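Local coordinates for hypothetical protein (Trypanosoma cruzi, PDB 1YZV) that is of unknown function but belongs to the isochorismatase family, whose members include cysteine hydrolases, at residues 105-108 / 109-112. Sequence-based numbering, arbitrary orientation.
Sequences VDLP and EVEQ
The carboxylate of Glu109 meets Leu107 at one oxygen, OE2, which lies 3.8 Å from the methyl CD1 of Leu107. The two side chains run side by side and point the same way. Glu109 CG sits between its own backbone N and carbonyl carbon (chi1 53°), which brings it 4.0 Å from Leu107 CB. The side chain of Glu111 leaves in another direction. Its CG passes 3.4 Å from the carbonyl oxygen of Pro108, and OE1 of its carboxylate forms a salt bridge with Lys14. The chain from Leu107 to Val110 forms a type I beta turn, with Pro108 and Glu109 at its corners. Val110 N donates to Leu107 O over 3.1 Å. This bond is bent, at 138°, and the donor stands well above the carbonyl plane. Beside the turn, the side chains of Val105 and Val110 cross at about a right angle, CG2 of Val105 lying 3.9 Å from CG1 of Val110. Both valines are buried. Lys136 NZ hydrogen-bonds to the carbonyl oxygens of Val105 and Val110, tying together the two ends of the loop. The turn thus links helix 102-105 to strand 110-118, which lies between strands 20-26 and 137-146 in the parallel sheet.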
loop_
_atom_site.group_PDB
_atom_site.type_symbol
_atom_site.label_atom_id
_atom_site.label_comp_id
_atom_site.label_asym_id
_atom_site.label_seq_id
_atom_site.Cartn_x
_atom_site.Cartn_y
_atom_site.Cartn_z
ATOM N N VAL A 105 5.641 5.089 -30.407
ATOM C CA VAL A 105 6.102 4.478 -29.170
ATOM C C VAL A 105 6.530 3.030 -29.344
ATOM O O VAL A 105 7.306 2.518 -28.545
ATOM C CB VAL A 105 4.964 4.574 -28.073
ATOM C CG1 VAL A 105 3.727 3.765 -28.453
ATOM C CG2 VAL A 105 5.454 4.121 -26.725
ATOM N N ASP A 106 5.985 2.334 -30.347
ATOM C CA ASP A 106 6.366 0.927 -30.594
ATOM C C ASP A 106 7.720 0.881 -31.317
ATOM O O ASP A 106 7.839 0.312 -32.396
ATOM C CB ASP A 106 5.287 0.234 -31.428
ATOM C CG ASP A 106 5.422 -1.274 -31.471
ATOM O OD1 ASP A 106 5.989 -1.901 -30.535
ATOM O OD2 ASP A 106 4.811 -1.843 -32.402
ATOM N N LEU A 107 8.717 1.537 -30.741
ATOM C CA LEU A 107 10.112 1.544 -31.249
ATOM C C LEU A 107 10.995 1.170 -30.065
ATOM O O LEU A 107 10.740 1.610 -28.960
ATOM C CB LEU A 107 10.495 2.946 -31.745
ATOM C CG LEU A 107 9.628 3.569 -32.855
ATOM C CD1 LEU A 107 9.801 5.087 -32.980
ATOM C CD2 LEU A 107 9.955 2.895 -34.184
ATOM N N PRO A 108 12.030 0.341 -30.275
ATOM C CA PRO A 108 12.874 -0.092 -29.155
ATOM C C PRO A 108 13.558 1.059 -28.367
ATOM O O PRO A 108 13.705 0.949 -27.169
ATOM C CB PRO A 108 13.908 -1.007 -29.840
ATOM C CG PRO A 108 14.003 -0.521 -31.178
ATOM C CD PRO A 108 12.555 -0.184 -31.547
ATOM N N GLU A 109 13.829 2.182 -29.014
ATOM C CA GLU A 109 14.398 3.361 -28.333
ATOM C C GLU A 109 13.430 4.071 -27.349
ATOM O O GLU A 109 13.887 4.780 -26.460
ATOM C CB GLU A 109 14.867 4.375 -29.365
ATOM C CG GLU A 109 13.787 4.736 -30.372
ATOM C CD GLU A 109 14.214 5.744 -31.427
ATOM O OE1 GLU A 109 15.423 6.121 -31.464
ATOM O OE2 GLU A 109 13.316 6.213 -32.180
ATOM N N VAL A 110 12.122 4.002 -27.609
ATOM C CA VAL A 110 11.127 4.611 -26.720
ATOM C C VAL A 110 10.808 3.628 -25.601
ATOM O O VAL A 110 9.931 2.779 -25.720
ATOM C CB VAL A 110 9.830 5.018 -27.445
ATOM C CG1 VAL A 110 8.923 5.776 -26.476
ATOM C CG2 VAL A 110 10.138 5.875 -28.657
ATOM N N GLU A 111 11.621 3.674 -24.564
ATOM C CA GLU A 111 11.585 2.676 -23.515
ATOM C C GLU A 111 10.662 3.027 -22.365
ATOM O O GLU A 111 10.268 2.134 -21.618
ATOM C CB GLU A 111 12.976 2.462 -22.925
ATOM C CG GLU A 111 13.932 1.703 -23.819
ATOM C CD GLU A 111 15.334 1.537 -23.186
ATOM O OE1 GLU A 111 15.445 1.542 -21.929
ATOM O OE2 GLU A 111 16.304 1.394 -23.963
ATOM N N GLN A 112 10.362 4.314 -22.200
ATOM C CA GLN A 112 9.655 4.809 -21.025
ATOM C C GLN A 112 8.685 5.929 -21.358
ATOM O O GLN A 112 8.911 6.715 -22.261
ATOM C CB GLN A 112 10.637 5.206 -19.934
ATOM C CG GLN A 112 11.536 6.393 -20.309
ATOM C CD GLN A 112 12.777 6.505 -19.450
ATOM O OE1 GLN A 112 13.202 5.541 -18.770
ATOM N NE2 GLN A 112 13.371 7.720 -19.448
#